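Local structure of transcriptional regulator, TetR family (Agrobacterium tumefaciens, 2G7S) at residues Val56-Arg64 and Phe103-Ser111; Ile160-Ser171 and Thr180-Met188. The protein probably binds DNA as a two-subunit transcriptional regulator of the TetR family, whose members commonly respond to a small-molecule ligand. One frame throughout, in Å; residues are numbered along the deposited sequence.

Interaction 1: Val56-Arg64 and Phe103-Ser111; sequences VCKLVSQYR and FCVCALLAS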
loop_
_atom_site.group_PDB
_atom_site.type_symbol
_atom_site.label_atom_id
_atom_site.label_comp_id
_atom_site.label_asym_id
_atom_site.label_seq_id
_atom_site.Cartn_x
_atom_site.Cartn_y
_atom_site.Cartn_z
ATOM N N VAL A 56 19.715 -0.145 4.808
ATOM C CA VAL A 56 18.323 -0.608 4.582
ATOM C C VAL A 56 18.297 -2.035 3.975
ATOM O O VAL A 56 17.400 -2.832 4.352
ATOM C CB VAL A 56 17.586 0.427 3.728
ATOM C CG1 VAL A 56 16.171 -0.093 3.366
ATOM C CG2 VAL A 56 17.495 1.750 4.538
ATOM N N CYS A 57 19.264 -2.398 3.131
ATOM C CA CYS A 57 19.261 -3.800 2.703
ATOM C C CYS A 57 19.447 -4.719 3.884
ATOM O O CYS A 57 18.796 -5.775 3.935
ATOM C CB CYS A 57 20.415 -4.046 1.728
ATOM S SG CYS A 57 20.120 -3.435 0.061
ATOM N N LYS A 58 20.335 -4.346 4.819
ATOM C CA LYS A 58 20.555 -5.196 6.001
ATOM C C LYS A 58 19.306 -5.275 6.881
ATOM O O LYS A 58 19.042 -6.304 7.500
ATOM C CB LYS A 58 21.735 -4.657 6.804
ATOM C CG LYS A 58 23.024 -4.890 6.033
ATOM C CD LYS A 58 23.461 -6.336 6.173
ATOM C CE LYS A 58 24.629 -6.645 5.230
ATOM N NZ LYS A 58 25.481 -5.478 5.044
ATOM N N LEU A 59 18.619 -4.150 7.020
ATOM C CA LEU A 59 17.404 -4.127 7.811
ATOM C C LEU A 59 16.355 -5.002 7.162
ATOM O O LEU A 59 15.646 -5.740 7.891
ATOM C CB LEU A 59 16.954 -2.633 7.793
ATOM C CG LEU A 59 15.732 -1.978 8.318
ATOM C CD1 LEU A 59 15.936 -0.444 8.231
ATOM C CD2 LEU A 59 14.460 -2.482 7.739
ATOM N N VAL A 60 16.172 -4.869 5.831
ATOM C CA VAL A 60 15.109 -5.658 5.184
ATOM C C VAL A 60 15.494 -7.136 5.218
ATOM O O VAL A 60 14.611 -7.977 5.440
ATOM C CB VAL A 60 14.891 -5.198 3.762
ATOM C CG1 VAL A 60 13.948 -6.105 3.049
ATOM C CG2 VAL A 60 14.380 -3.711 3.760
ATOM N N SER A 61 16.798 -7.481 4.997
ATOM C CA SER A 61 17.163 -8.919 5.052
ATOM C C SER A 61 16.828 -9.501 6.456
ATOM O O SER A 61 16.258 -10.622 6.563
ATOM C CB SER A 61 18.686 -9.042 4.793
ATOM O OG SER A 61 19.069 -10.373 4.899
ATOM N N GLN A 62 17.075 -8.731 7.514
ATOM C CA GLN A 62 16.802 -9.224 8.890
ATOM C C GLN A 62 15.272 -9.313 9.073
ATOM O O GLN A 62 14.759 -10.251 9.742
ATOM C CB GLN A 62 17.358 -8.202 9.887
ATOM C CG GLN A 62 17.092 -8.507 11.375
ATOM C CD GLN A 62 17.687 -7.367 12.190
ATOM O OE1 GLN A 62 17.115 -6.261 12.296
ATOM N NE2 GLN A 62 18.871 -7.597 12.704
ATOM N N TYR A 63 14.538 -8.327 8.551
ATOM C CA TYR A 63 13.058 -8.328 8.716
ATOM C C TYR A 63 12.498 -9.599 8.005
ATOM O O TYR A 63 11.594 -10.268 8.522
ATOM C CB TYR A 63 12.476 -7.066 8.018
ATOM C CG TYR A 63 10.991 -7.185 7.880
ATOM C CD1 TYR A 63 10.151 -6.864 8.977
ATOM C CD2 TYR A 63 10.407 -7.580 6.655
ATOM C CE1 TYR A 63 8.766 -6.966 8.845
ATOM C CE2 TYR A 63 8.978 -7.631 6.509
ATOM C CZ TYR A 63 8.195 -7.350 7.615
ATOM O OH TYR A 63 6.789 -7.436 7.570
ATOM N N ARG A 64 12.995 -9.901 6.814
ATOM C CA ARG A 64 12.489 -11.059 6.100
ATOM C C ARG A 64 12.849 -12.316 6.898
ATOM O O ARG A 64 11.986 -13.180 7.114
ATOM C CB ARG A 64 13.060 -11.120 4.718
ATOM C CG ARG A 64 12.489 -10.012 3.851
ATOM C CD ARG A 64 13.221 -10.070 2.501
ATOM N NE ARG A 64 12.885 -11.328 1.835
ATOM C CZ ARG A 64 13.648 -11.928 0.916
ATOM N NH1 ARG A 64 14.823 -11.403 0.504
ATOM N NH2 ARG A 64 13.240 -13.093 0.399
ATOM N N PHE A 103 2.936 -1.933 10.429
ATOM C CA PHE A 103 2.937 -2.001 8.962
ATOM C C PHE A 103 4.116 -2.897 8.581
ATOM O O PHE A 103 5.166 -2.851 9.257
ATOM C CB PHE A 103 3.093 -0.610 8.339
ATOM C CG PHE A 103 2.307 -0.408 7.032
ATOM C CD1 PHE A 103 1.104 0.249 7.017
ATOM C CD2 PHE A 103 2.822 -0.848 5.836
ATOM C CE1 PHE A 103 0.395 0.471 5.850
ATOM C CE2 PHE A 103 2.137 -0.603 4.653
ATOM C CZ PHE A 103 0.931 0.016 4.660
ATOM N N CYS A 104 3.983 -3.647 7.511
ATOM C CA CYS A 104 5.076 -4.465 6.999
ATOM C C CYS A 104 6.133 -3.535 6.330
ATOM O O CYS A 104 5.796 -2.712 5.484
ATOM C CB CYS A 104 4.471 -5.428 5.988
ATOM S SG CYS A 104 5.794 -6.318 5.043
ATOM N N VAL A 105 7.405 -3.677 6.723
ATOM C CA VAL A 105 8.488 -2.896 6.124
ATOM C C VAL A 105 8.493 -3.050 4.624
ATOM O O VAL A 105 8.726 -2.076 3.891
ATOM C CB VAL A 105 9.826 -3.499 6.705
ATOM C CG1 VAL A 105 11.042 -2.993 5.902
ATOM C CG2 VAL A 105 9.983 -3.205 8.201
ATOM N N CYS A 106 8.289 -4.298 4.155
ATOM C CA CYS A 106 8.434 -4.538 2.711
ATOM C C CYS A 106 7.207 -4.006 1.972
ATOM O O CYS A 106 7.338 -3.461 0.873
ATOM C CB CYS A 106 8.629 -5.996 2.400
ATOM S SG CYS A 106 10.301 -6.505 2.930
ATOM N N ALA A 107 6.002 -4.133 2.552
ATOM C CA ALA A 107 4.856 -3.589 1.869
ATOM C C ALA A 107 5.003 -2.057 1.730
ATOM O O ALA A 107 4.583 -1.448 0.729
ATOM C CB ALA A 107 3.556 -3.969 2.638
ATOM N N LEU A 108 5.515 -1.408 2.784
ATOM C CA LEU A 108 5.659 0.030 2.740
ATOM C C LEU A 108 6.686 0.402 1.668
ATOM O O LEU A 108 6.469 1.306 0.854
ATOM C CB LEU A 108 6.025 0.606 4.178
ATOM C CG LEU A 108 5.531 2.078 4.448
ATOM C CD1 LEU A 108 5.647 2.412 5.929
ATOM C CD2 LEU A 108 6.104 3.172 3.609
ATOM N N LEU A 109 7.860 -0.240 1.729
ATOM C CA LEU A 109 8.892 0.103 0.746
ATOM C C LEU A 109 8.391 -0.182 -0.680
ATOM O O LEU A 109 8.831 0.500 -1.592
ATOM C CB LEU A 109 10.159 -0.694 1.013
ATOM C CG LEU A 109 10.952 -0.224 2.247
ATOM C CD1 LEU A 109 12.034 -1.243 2.619
ATOM C CD2 LEU A 109 11.632 1.163 2.035
ATOM N N ALA A 110 7.557 -1.218 -0.856
ATOM C CA ALA A 110 7.122 -1.499 -2.224
ATOM C C ALA A 110 6.421 -0.314 -2.853
ATOM O O ALA A 110 6.479 -0.152 -4.067
ATOM C CB ALA A 110 6.185 -2.726 -2.213
ATOM N N SER A 111 5.746 0.526 -2.059
ATOM C CA SER A 111 5.029 1.639 -2.664
ATOM C C SER A 111 5.973 2.693 -3.183
ATOM O O SER A 111 5.529 3.622 -3.863
ATOM C CB SER A 111 4.131 2.311 -1.644
ATOM O OG SER A 111 4.914 2.966 -0.642
#
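The CA atoms of Val60 and Cys106 are the nearest pair across the two segments, 7.2 Å apart, where helix 56-64 runs past the short helix 105-110 at 135° with the axes 11.0 Å apart. That spacing leaves room for the ring of Tyr63, which carries much of the contact. Val105 sits over one face of this ring: its CB lies 3.9 Å from the ring centroid and only 5° off the normal, a CH-pi contact, while its CG2 leans toward CD1 on the same face. The Tyr63 CG stands opposite the backbone N (chi1 167°), which sends the ring out from its helix to slide past Val105. Cys106 SG approaches the ring obliquely, 4.9 Å from the Tyr63 centroid, a sulfur-aromatic contact. Val60 divides its branches: CG1 rests 3.7 Å from Cys106 SG, and CG2 meets Leu109 CD1 tip to tip at 3.6 Å. Leu59 CD2 closes on Val105 CG1 at 3.9 Å. As in other TetR-family proteins, helix 52-77 probably connects the DNA-binding end to the C-terminal domain; helix 6-24 covers Leu59, Tyr63 and Val105, and helix 118-144 touches Cys106 and Arg64.

Interaction 2: Ile160-Ser171 and Thr180-Met188; sequences IFMATVHGAMLS and TFGAITRPM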
loop_
_atom_site.group_PDB
_atom_site.type_symbol
_atom_site.label_atom_id
_atom_site.label_comp_id
_atom_site.label_asym_id
_atom_site.label_seq_id
_atom_site.Cartn_x
_atom_site.Cartn_y
_atom_site.Cartn_z
ATOM N N ILE A 160 -4.207 -12.845 -4.277
ATOM C CA ILE A 160 -5.336 -12.033 -3.760
ATOM C C ILE A 160 -5.204 -11.872 -2.256
ATOM O O ILE A 160 -5.417 -10.758 -1.722
ATOM C CB ILE A 160 -6.653 -12.695 -4.182
ATOM C CG1 ILE A 160 -6.863 -12.557 -5.715
ATOM C CG2 ILE A 160 -7.843 -12.118 -3.399
ATOM C CD1 ILE A 160 -7.823 -13.582 -6.293
ATOM N N PHE A 161 -4.932 -12.949 -1.543
ATOM C CA PHE A 161 -4.902 -12.773 -0.079
ATOM C C PHE A 161 -3.734 -11.856 0.347
ATOM O O PHE A 161 -3.868 -11.060 1.300
ATOM C CB PHE A 161 -4.798 -14.160 0.546
ATOM C CG PHE A 161 -4.835 -14.139 2.045
ATOM C CD1 PHE A 161 -6.040 -13.930 2.701
ATOM C CD2 PHE A 161 -3.676 -14.381 2.793
ATOM C CE1 PHE A 161 -6.067 -13.885 4.111
ATOM C CE2 PHE A 161 -3.704 -14.369 4.187
ATOM C CZ PHE A 161 -4.928 -14.147 4.839
HETATM N N MSE A 162 -2.581 -11.964 -0.300
HETATM C CA MSE A 162 -1.470 -11.068 0.069
HETATM C C MSE A 162 -1.844 -9.635 -0.246
HETATM O O MSE A 162 -1.580 -8.714 0.580
HETATM C CB MSE A 162 -0.204 -11.484 -0.751
HETATM C CG MSE A 162 0.980 -10.563 -0.384
HETATM SE SE MSE A 162 2.676 -11.249 -1.032
HETATM C CE MSE A 162 2.340 -10.991 -2.941
ATOM N N ALA A 163 -2.462 -9.356 -1.401
ATOM C CA ALA A 163 -2.839 -8.001 -1.762
ATOM C C ALA A 163 -3.890 -7.475 -0.763
ATOM O O ALA A 163 -3.916 -6.285 -0.410
ATOM C CB ALA A 163 -3.377 -7.951 -3.174
ATOM N N THR A 164 -4.812 -8.347 -0.354
ATOM C CA THR A 164 -5.857 -7.931 0.619
ATOM C C THR A 164 -5.212 -7.563 1.940
ATOM O O THR A 164 -5.606 -6.552 2.547
ATOM C CB THR A 164 -6.878 -9.070 0.796
ATOM O OG1 THR A 164 -7.426 -9.395 -0.535
ATOM C CG2 THR A 164 -8.002 -8.607 1.667
ATOM N N VAL A 165 -4.235 -8.339 2.408
ATOM C CA VAL A 165 -3.507 -8.033 3.649
ATOM C C VAL A 165 -2.816 -6.666 3.512
ATOM O O VAL A 165 -2.901 -5.847 4.448
ATOM C CB VAL A 165 -2.505 -9.190 3.949
ATOM C CG1 VAL A 165 -1.460 -8.815 4.923
ATOM C CG2 VAL A 165 -3.277 -10.466 4.427
ATOM N N HIS A 166 -2.078 -6.475 2.401
ATOM C CA HIS A 166 -1.355 -5.214 2.282
ATOM C C HIS A 166 -2.342 -4.031 2.145
ATOM O O HIS A 166 -2.090 -2.940 2.719
ATOM C CB HIS A 166 -0.466 -5.280 1.082
ATOM C CG HIS A 166 0.656 -6.239 1.270
ATOM N ND1 HIS A 166 1.340 -6.784 0.200
ATOM C CD2 HIS A 166 1.242 -6.731 2.391
ATOM C CE1 HIS A 166 2.316 -7.587 0.666
ATOM N NE2 HIS A 166 2.271 -7.580 2.000
ATOM N N GLY A 167 -3.466 -4.243 1.452
ATOM C CA GLY A 167 -4.417 -3.167 1.319
ATOM C C GLY A 167 -5.108 -2.927 2.661
ATOM O O GLY A 167 -5.548 -1.779 2.930
ATOM N N ALA A 168 -5.331 -3.976 3.463
ATOM C CA ALA A 168 -5.995 -3.815 4.759
ATOM C C ALA A 168 -5.087 -3.072 5.757
ATOM O O ALA A 168 -5.588 -2.256 6.549
ATOM C CB ALA A 168 -6.365 -5.196 5.301
HETATM N N MSE A 169 -3.767 -3.364 5.744
HETATM C CA MSE A 169 -2.828 -2.607 6.552
HETATM C C MSE A 169 -2.959 -1.116 6.186
HETATM O O MSE A 169 -2.824 -0.207 7.082
HETATM C CB MSE A 169 -1.317 -3.044 6.212
HETATM C CG MSE A 169 -0.910 -4.283 6.765
HETATM SE SE MSE A 169 0.889 -4.453 5.885
HETATM C CE MSE A 169 0.927 -6.495 6.700
ATOM N N LEU A 170 -3.078 -0.836 4.898
ATOM C CA LEU A 170 -3.119 0.533 4.434
ATOM C C LEU A 170 -4.396 1.201 4.929
ATOM O O LEU A 170 -4.382 2.332 5.448
ATOM C CB LEU A 170 -3.085 0.546 2.887
ATOM C CG LEU A 170 -2.903 1.916 2.287
ATOM C CD1 LEU A 170 -1.491 2.444 2.574
ATOM C CD2 LEU A 170 -3.161 1.881 0.790
ATOM N N SER A 171 -5.556 0.515 4.792
ATOM C CA SER A 171 -6.818 1.119 5.300
ATOM C C SER A 171 -6.766 1.323 6.807
ATOM O O SER A 171 -7.273 2.341 7.278
ATOM C CB SER A 171 -8.056 0.289 4.917
ATOM O OG SER A 171 -8.306 0.529 3.515
ATOM N N THR A 180 -10.428 -2.552 11.356
ATOM C CA THR A 180 -10.388 -2.584 9.890
ATOM C C THR A 180 -9.639 -3.780 9.329
ATOM O O THR A 180 -10.068 -4.373 8.327
ATOM C CB THR A 180 -9.719 -1.260 9.433
ATOM O OG1 THR A 180 -10.673 -0.233 9.710
ATOM C CG2 THR A 180 -9.383 -1.239 8.053
ATOM N N PHE A 181 -8.486 -4.106 9.918
ATOM C CA PHE A 181 -7.653 -5.131 9.291
ATOM C C PHE A 181 -8.383 -6.470 9.239
ATOM O O PHE A 181 -8.462 -7.111 8.152
ATOM C CB PHE A 181 -6.316 -5.274 10.030
ATOM C CG PHE A 181 -5.374 -6.269 9.381
ATOM C CD1 PHE A 181 -4.561 -5.905 8.318
ATOM C CD2 PHE A 181 -5.331 -7.568 9.823
ATOM C CE1 PHE A 181 -3.712 -6.861 7.700
ATOM C CE2 PHE A 181 -4.512 -8.516 9.227
ATOM C CZ PHE A 181 -3.692 -8.169 8.163
ATOM N N GLY A 182 -9.001 -6.878 10.352
ATOM C CA GLY A 182 -9.760 -8.110 10.340
ATOM C C GLY A 182 -11.033 -8.029 9.502
ATOM O O GLY A 182 -11.449 -8.986 8.838
ATOM N N ALA A 183 -11.686 -6.856 9.535
ATOM C CA ALA A 183 -12.937 -6.719 8.788
ATOM C C ALA A 183 -12.713 -6.881 7.294
ATOM O O ALA A 183 -13.648 -7.273 6.541
ATOM C CB ALA A 183 -13.535 -5.344 9.036
ATOM N N ILE A 184 -11.503 -6.573 6.829
ATOM C CA ILE A 184 -11.225 -6.706 5.405
ATOM C C ILE A 184 -10.683 -8.108 5.079
ATOM O O ILE A 184 -11.051 -8.647 3.985
ATOM C CB ILE A 184 -10.220 -5.625 4.962
ATOM C CG1 ILE A 184 -10.930 -4.271 4.984
ATOM C CG2 ILE A 184 -9.603 -5.912 3.588
ATOM C CD1 ILE A 184 -9.966 -3.107 4.911
ATOM N N THR A 185 -9.811 -8.661 5.931
ATOM C CA THR A 185 -9.131 -9.889 5.552
ATOM C C THR A 185 -9.901 -11.172 5.926
ATOM O O THR A 185 -9.756 -12.196 5.232
ATOM C CB THR A 185 -7.756 -9.984 6.211
ATOM O OG1 THR A 185 -7.871 -9.838 7.635
ATOM C CG2 THR A 185 -6.787 -8.919 5.671
ATOM N N ARG A 186 -10.705 -11.102 6.984
ATOM C CA ARG A 186 -11.297 -12.344 7.502
ATOM C C ARG A 186 -12.412 -12.885 6.580
ATOM O O ARG A 186 -12.648 -14.101 6.545
ATOM C CB ARG A 186 -11.727 -12.163 8.971
ATOM C CG ARG A 186 -10.430 -12.085 9.831
ATOM C CD ARG A 186 -10.809 -11.742 11.282
ATOM N NE ARG A 186 -9.631 -11.751 12.148
ATOM C CZ ARG A 186 -9.079 -12.877 12.557
ATOM N NH1 ARG A 186 -9.592 -14.082 12.173
ATOM N NH2 ARG A 186 -7.983 -12.834 13.363
ATOM N N PRO A 187 -13.213 -12.024 5.933
ATOM C CA PRO A 187 -14.279 -12.631 5.085
ATOM C C PRO A 187 -13.744 -13.627 4.039
ATOM O O PRO A 187 -14.405 -14.632 3.763
ATOM C CB PRO A 187 -15.008 -11.418 4.495
ATOM C CG PRO A 187 -14.861 -10.364 5.610
ATOM C CD PRO A 187 -13.403 -10.568 6.090
HETATM N N MSE A 188 -12.534 -13.399 3.504
HETATM C CA MSE A 188 -11.987 -14.359 2.518
HETATM C C MSE A 188 -11.805 -15.706 3.174
HETATM O O MSE A 188 -12.159 -16.756 2.602
HETATM C CB MSE A 188 -10.658 -13.897 1.900
HETATM C CG MSE A 188 -10.110 -15.003 0.934
HETATM SE SE MSE A 188 -8.655 -14.389 -0.122
HETATM C CE MSE A 188 -7.930 -16.212 -0.667
#
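An antiparallel helix hairpin of the TetR-like C-terminal domain brings Ala168 against Phe181, Ile184 and Thr185; in this family the last two helices commonly contribute to the dimer interface, and here Ile184 packs on Ala163 of the second subunit. The segments cross at 159° with axes 8.4 Å apart, and the CA atoms of Ala168 and Phe181 come within 5.0 Å, a closeness that the small alanine permits. Its CB touches Phe181 CD1 at 3.6 Å, Ile184 CG2 and Thr185 CG2. The Phe181 ring turns its edge to the facing helix, with CE1 3.5 Å from Val165 O and CD1 near Met169 N; Val165 CG1 also lies at this edge, and Met169 CG packs alongside. Thr185 CG2 stands 4.0 Å above one face of the Phe181 ring, toward the rim. Thr185 OG1 donates a hydrogen bond back to Phe181 O from above the carbonyl plane, and its chi1 of 54° leaves the methyl turned to Val165 and Ala168. Thr164 likewise returns OG1 to Ile160 O and offers CG2 to Ile184 CG2. Ile89 of helix 81-98 covers Phe161 and Thr185. At the far end, selenomethionine Met188 makes a Met-aromatic contact in the conformers described here, its extended chain bringing SE to the edge of the Phe161 ring, 3.9 Å from Phe161 CD1.

Both contacts are buried, but interaction 1 lies nearer the middle of the chain, its centre about 7 Å from the chain centre, against about 13 Å for interaction 2. Their centres are about 19 Å apart, and they meet where Phe103 CE1 packs 3.5 Å from Met169 O and Ala107 CB touches the His166 ring at CD2. Interaction 1 joins helix 52-77 to a short helix through a tyrosine face and cysteine sulfur; interaction 2 pairs two neighbouring helices over a larger area, with an alanine, threonine methyls and aromatic edges filling a narrower gap. Both pack on the second subunit; interaction 1 adds a hydrogen bond from Arg173 of the second subunit to Ser111 O.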